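Long-range contacts in 3-oxoacyl-[acyl-carrier-protein] synthase (Arabidopsis thaliana, PDB 2IX4), which catalyses the condensation steps of mitochondrial fatty acid synthesis, adding two carbons from malonyl-ACP to a growing acyl chain: residues Glu114-Ser119 with Tyr166-Pro171; Met201-Thr206 with Ile255-Tyr260. One frame throughout, in Å; residues are numbered along the deposited sequence.

Contact 1: residues Glu114-Ser119 with Tyr166-Pro171; sequences ERTGVS and YGFQGP
Thr116 and Phe168 form the apolar half of this contact, a CH-pi interaction in which the methyl CG2 of Thr116 lies 3.5 Å from the centroid of the Phe168 ring and 7° off its normal. With CG2 anti to the backbone N, Thr116 turns its methyl to the ring, while its OG1 is bonded to Glu112 O and Trp105 NE1. The opposite face of the ring is covered by CB of Tyr166, so the phenyl group is clamped between two carbons. At the rim, near the ring plane, Val118 CG2 comes within 4.0 Å of Phe168 CD1. An alanine in place of Phe168 would probably open a gap between Thr116 CG2 and Tyr166 CB and leave that methyl without its aromatic partner.

Two backbone hydrogen bonds join the segments: Gly170 N donates to Thr116 O at 2.8 Å, and Val118 N to Pro171 O, also at 2.8 Å. Between them Gly117 CA approaches Pro171 O to 3.2 Å; a CB on Gly117 would clash with Pro171 O, and one on Gly170 with the Thr116-Gly117 peptide.

Among the polar side chains, Gln169 NE2 reaches back to Gly167 O at 3.2 Å and also bonds Glu110 OE1. Glu114 OE2 forms a salt bridge with Lys294 NZ of the second subunit, and Gln169 OE1 accepts a hydrogen bond from the same NZ. Inward, Val118 packs on helix 157-166, and Phe168 reaches Leu100 of helix 87-102 and Val202 of strand 200-207. The loop thus carries the chain from helix 157-166 into short strand 172-173, parallel to strand 116-122, joining helix and sheet at the dimer interface.

Contact 2: residues Met201-Thr206 with Ile255-Tyr260; sequences MVAGGT and IVLEEY
Leu257 N donates to Met201 O at 2.8 Å, and Met201 N returns a bond of the same length to Leu257 O, closing one antiparallel hydrogen-bonded pair. The second such pair is Ala203 with Ile255: Ile255 N to Ala203 O measures 2.8 Å and Ala203 N to Ile255 O 2.9 Å, each with an N-H...O angle of 171°. Val202 and Val256 make the non-hydrogen-bonded pair between them, where the CA of Val202 adds a CA-H...O contact of 3.5 Å to Ile255 O.

On one face of the sheet Leu257 sits diagonally across from Ala203, its CD1 4.1 Å from Ala203 CB. The paired Met201 and Leu257 stand 4.5 Å apart, CB to CB. Beyond CB, the Met201 chain turns to Ala189 and Ile193 of helix 181-195, which also meets Ala203 and Leu257. Ile255 places its CG1 between its backbone N and carbonyl carbon (chi1 62°), and there CG1 lies 3.6 Å from Ala203 O, beside the same carbonyl that Ile255 N bonds. The other face carries Val202 and Val256, packed on Leu100 and Ala99 of helix 87-102.

These two strands belong to the layered alpha-beta-alpha-beta-alpha arrangement of the thiolase fold. Helix 181-195 covers the Ala203 and Leu257 face of the sheet and helix 87-102 the Val202 and Val256 face, while strand 251-259 joins strand 200-207 to strand 3-12 within the N-terminal ketosynthase half.

Overall arrangement
Contacts 1 and 2 lie on one mixed sheet, their centres 11 Å apart, and are joined through the neighbouring parallel strands 116-122 and 200-207. Two probable hydrogen bonds connect them directly: Ser119 N to Val202 O at 2.8 Å and Val202 N to Gly117 O at 2.9 Å. Val202 therefore faces contact 1 with its backbone while its flanking residues bond strand 251-259. Contact 1 is complete, in sequence, before segment 201-206 begins. Contact 1 reaches the second subunit; contact 2 is within one chain. Both lie away from the hexanoic acid pocket around Cys179, and the Ile255 side chain is about 13 Å from the bound potassium ion.

Contact 1: residues Glu114-Ser119 with Tyr166-Pro171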
loop_
_atom_site.group_PDB
_atom_site.type_symbol
_atom_site.label_atom_id
_atom_site.label_comp_id
_atom_site.label_asym_id
_atom_site.label_seq_id
_atom_site.Cartn_x
_atom_site.Cartn_y
_atom_site.Cartn_z
ATOM N N GLU A 114 8.816 19.021 9.731
ATOM C CA GLU A 114 8.070 18.088 10.576
ATOM C C GLU A 114 6.573 18.099 10.282
ATOM O O GLU A 114 5.873 17.122 10.569
ATOM C CB GLU A 114 8.310 18.405 12.054
ATOM C CG GLU A 114 9.682 17.995 12.570
ATOM C CD GLU A 114 9.954 18.487 13.984
ATOM O OE1 GLU A 114 8.997 18.859 14.699
ATOM O OE2 GLU A 114 11.137 18.505 14.382
ATOM N N ARG A 115 6.087 19.200 9.713
ATOM C CA ARG A 115 4.672 19.323 9.343
ATOM C C ARG A 115 4.391 18.938 7.886
ATOM O O ARG A 115 3.257 19.053 7.417
ATOM C CB ARG A 115 4.146 20.733 9.652
ATOM C CG ARG A 115 3.975 21.031 11.145
ATOM C CD ARG A 115 2.988 20.063 11.813
ATOM N NE ARG A 115 1.599 20.328 11.440
ATOM C CZ ARG A 115 0.570 19.534 11.732
ATOM N NH1 ARG A 115 0.760 18.402 12.397
ATOM N NH2 ARG A 115 -0.656 19.869 11.354
ATOM N N THR A 116 5.426 18.472 7.188
ATOM C CA THR A 116 5.308 18.014 5.802
ATOM C C THR A 116 5.488 16.502 5.710
ATOM O O THR A 116 6.505 15.965 6.139
ATOM C CB THR A 116 6.350 18.700 4.891
ATOM O OG1 THR A 116 6.276 20.120 5.066
ATOM C CG2 THR A 116 6.108 18.349 3.416
ATOM N N GLY A 117 4.499 15.822 5.140
ATOM C CA GLY A 117 4.579 14.379 4.939
ATOM C C GLY A 117 4.603 13.969 3.476
ATOM O O GLY A 117 4.565 14.813 2.571
ATOM N N VAL A 118 4.668 12.661 3.245
ATOM C CA VAL A 118 4.729 12.104 1.895
ATOM C C VAL A 118 3.823 10.881 1.809
ATOM O O VAL A 118 3.848 10.022 2.694
ATOM C CB VAL A 118 6.178 11.709 1.503
ATOM C CG1 VAL A 118 6.257 11.321 0.029
ATOM C CG2 VAL A 118 7.157 12.850 1.790
ATOM N N SER A 119 3.017 10.820 0.748
ATOM C CA SER A 119 2.161 9.666 0.462
ATOM C C SER A 119 2.167 9.356 -1.038
ATOM O O SER A 119 1.271 9.772 -1.779
ATOM C CB SER A 119 0.734 9.898 0.963
ATOM O OG SER A 119 -0.047 8.715 0.836
ATOM N N TYR A 166 14.244 15.593 1.178
ATOM C CA TYR A 166 13.833 16.937 1.589
ATOM C C TYR A 166 13.730 17.115 3.107
ATOM O O TYR A 166 13.494 18.223 3.591
ATOM C CB TYR A 166 12.523 17.315 0.893
ATOM C CG TYR A 166 12.588 17.165 -0.609
ATOM C CD1 TYR A 166 12.051 16.046 -1.241
ATOM C CD2 TYR A 166 13.219 18.129 -1.396
ATOM C CE1 TYR A 166 12.121 15.895 -2.619
ATOM C CE2 TYR A 166 13.294 17.989 -2.776
ATOM C CZ TYR A 166 12.746 16.871 -3.378
ATOM O OH TYR A 166 12.824 16.727 -4.740
ATOM N N GLY A 167 13.924 16.028 3.848
ATOM C CA GLY A 167 13.874 16.064 5.306
ATOM C C GLY A 167 12.455 16.151 5.832
ATOM O O GLY A 167 12.217 16.735 6.886
ATOM N N PHE A 168 11.516 15.565 5.095
ATOM C CA PHE A 168 10.103 15.632 5.456
ATOM C C PHE A 168 9.765 14.596 6.523
ATOM O O PHE A 168 9.878 13.389 6.284
ATOM C CB PHE A 168 9.209 15.468 4.215
ATOM C CG PHE A 168 9.294 16.616 3.234
ATOM C CD1 PHE A 168 8.955 16.425 1.899
ATOM C CD2 PHE A 168 9.716 17.885 3.641
ATOM C CE1 PHE A 168 9.021 17.475 0.982
ATOM C CE2 PHE A 168 9.791 18.942 2.732
ATOM C CZ PHE A 168 9.442 18.737 1.399
ATOM N N GLN A 169 9.347 15.077 7.694
ATOM C CA GLN A 169 9.166 14.222 8.870
ATOM C C GLN A 169 7.713 14.114 9.341
ATOM O O GLN A 169 7.443 13.630 10.445
ATOM C CB GLN A 169 10.078 14.683 10.010
ATOM C CG GLN A 169 11.561 14.617 9.668
ATOM C CD GLN A 169 12.403 15.512 10.551
ATOM O OE1 GLN A 169 12.588 15.235 11.733
ATOM N NE2 GLN A 169 12.929 16.587 9.976
ATOM N N GLY A 170 6.785 14.562 8.499
ATOM C CA GLY A 170 5.364 14.317 8.714
ATOM C C GLY A 170 5.044 12.878 8.357
ATOM O O GLY A 170 5.959 12.075 8.151
ATOM N N PRO A 171 3.745 12.534 8.274
ATOM C CA PRO A 171 3.357 11.163 7.925
ATOM C C PRO A 171 4.095 10.635 6.688
ATOM O O PRO A 171 4.104 11.288 5.641
ATOM C CB PRO A 171 1.856 11.284 7.647
ATOM C CG PRO A 171 1.413 12.436 8.470
ATOM C CD PRO A 171 2.573 13.400 8.503
#

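Contact 2: residues Met201-Thr206 with Ile255-Tyr260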
loop_
_atom_site.group_PDB
_atom_site.type_symbol
_atom_site.label_atom_id
_atom_site.label_comp_id
_atom_site.label_asym_id
_atom_site.label_seq_id
_atom_site.Cartn_x
_atom_site.Cartn_y
_atom_site.Cartn_z
ATOM N N MET A 201 1.286 17.808 2.310
ATOM C CA MET A 201 1.542 16.434 1.899
ATOM C C MET A 201 1.964 16.375 0.435
ATOM O O MET A 201 1.302 16.944 -0.439
ATOM C CB MET A 201 0.312 15.542 2.120
ATOM C CG MET A 201 -0.030 15.247 3.582
ATOM S SD MET A 201 1.143 14.202 4.474
ATOM C CE MET A 201 0.925 12.616 3.647
ATOM N N VAL A 202 3.071 15.682 0.186
ATOM C CA VAL A 202 3.536 15.384 -1.158
ATOM C C VAL A 202 2.975 14.010 -1.517
ATOM O O VAL A 202 3.421 12.995 -0.981
ATOM C CB VAL A 202 5.080 15.386 -1.222
ATOM C CG1 VAL A 202 5.559 15.247 -2.658
ATOM C CG2 VAL A 202 5.640 16.663 -0.594
ATOM N N ALA A 203 1.985 13.985 -2.407
ATOM C CA ALA A 203 1.190 12.775 -2.637
ATOM C C ALA A 203 1.008 12.429 -4.109
ATOM O O ALA A 203 0.999 13.311 -4.970
ATOM C CB ALA A 203 -0.174 12.906 -1.953
ATOM N N GLY A 204 0.854 11.137 -4.390
ATOM C CA GLY A 204 0.614 10.687 -5.752
ATOM C C GLY A 204 0.868 9.211 -5.981
ATOM O O GLY A 204 0.654 8.377 -5.098
ATOM N N GLY A 205 1.330 8.893 -7.183
ATOM C CA GLY A 205 1.515 7.512 -7.593
ATOM C C GLY A 205 2.672 7.367 -8.553
ATOM O O GLY A 205 3.057 8.322 -9.233
ATOM N N THR A 206 3.235 6.167 -8.598
ATOM C CA THR A 206 4.330 5.869 -9.509
ATOM C C THR A 206 4.275 4.415 -9.958
ATOM O O THR A 206 3.778 3.553 -9.234
ATOM C CB THR A 206 5.716 6.212 -8.898
ATOM O OG1 THR A 206 6.741 5.948 -9.864
ATOM C CG2 THR A 206 5.988 5.409 -7.621
ATOM N N ILE A 255 1.504 15.538 -6.575
ATOM C CA ILE A 255 1.005 16.875 -6.249
ATOM C C ILE A 255 1.398 17.293 -4.839
ATOM O O ILE A 255 1.668 16.447 -3.979
ATOM C CB ILE A 255 -0.539 16.995 -6.416
ATOM C CG1 ILE A 255 -1.279 16.047 -5.465
ATOM C CG2 ILE A 255 -0.937 16.749 -7.864
ATOM C CD1 ILE A 255 -2.794 16.173 -5.510
ATOM N N VAL A 256 1.443 18.604 -4.616
ATOM C CA VAL A 256 1.601 19.147 -3.277
ATOM C C VAL A 256 0.222 19.568 -2.784
ATOM O O VAL A 256 -0.404 20.472 -3.343
ATOM C CB VAL A 256 2.590 20.337 -3.231
ATOM C CG1 VAL A 256 2.650 20.934 -1.829
ATOM C CG2 VAL A 256 3.977 19.894 -3.672
ATOM N N LEU A 257 -0.257 18.868 -1.763
ATOM C CA LEU A 257 -1.480 19.228 -1.074
ATOM C C LEU A 257 -1.107 20.016 0.170
ATOM O O LEU A 257 -0.104 19.714 0.819
ATOM C CB LEU A 257 -2.241 17.972 -0.662
ATOM C CG LEU A 257 -2.822 17.067 -1.746
ATOM C CD1 LEU A 257 -3.060 15.683 -1.179
ATOM C CD2 LEU A 257 -4.114 17.658 -2.310
ATOM N N GLU A 258 -1.894 21.036 0.495
ATOM C CA GLU A 258 -1.704 21.743 1.755
ATOM C C GLU A 258 -2.960 22.416 2.278
ATOM O O GLU A 258 -3.868 22.754 1.519
ATOM C CB GLU A 258 -0.507 22.715 1.708
ATOM C CG GLU A 258 -0.659 23.956 0.882
ATOM C CD GLU A 258 0.606 24.814 0.903
ATOM O OE1 GLU A 258 0.878 25.490 1.921
ATOM O OE2 GLU A 258 1.335 24.817 -0.108
ATOM N N GLU A 259 -2.996 22.584 3.596
ATOM C CA GLU A 259 -4.104 23.236 4.271
ATOM C C GLU A 259 -4.249 24.675 3.766
ATOM O O GLU A 259 -3.258 25.388 3.596
ATOM C CB GLU A 259 -3.910 23.166 5.792
ATOM C CG GLU A 259 -5.125 23.577 6.612
ATOM C CD GLU A 259 -5.184 25.073 6.841
ATOM O OE1 GLU A 259 -4.107 25.693 6.984
ATOM O OE2 GLU A 259 -6.302 25.630 6.871
ATOM N N TYR A 260 -5.496 25.071 3.522
ATOM C CA TYR A 260 -5.836 26.328 2.854
ATOM C C TYR A 260 -5.264 27.580 3.533
ATOM O O TYR A 260 -4.677 28.440 2.865
ATOM C CB TYR A 260 -7.362 26.411 2.684
ATOM C CG TYR A 260 -7.892 27.603 1.906
ATOM C CD1 TYR A 260 -7.209 28.114 0.799
ATOM C CD2 TYR A 260 -9.103 28.195 2.261
ATOM C CE1 TYR A 260 -7.704 29.199 0.087
ATOM C CE2 TYR A 260 -9.610 29.280 1.555
ATOM C CZ TYR A 260 -8.906 29.775 0.471
ATOM O OH TYR A 260 -9.404 30.846 -0.231
#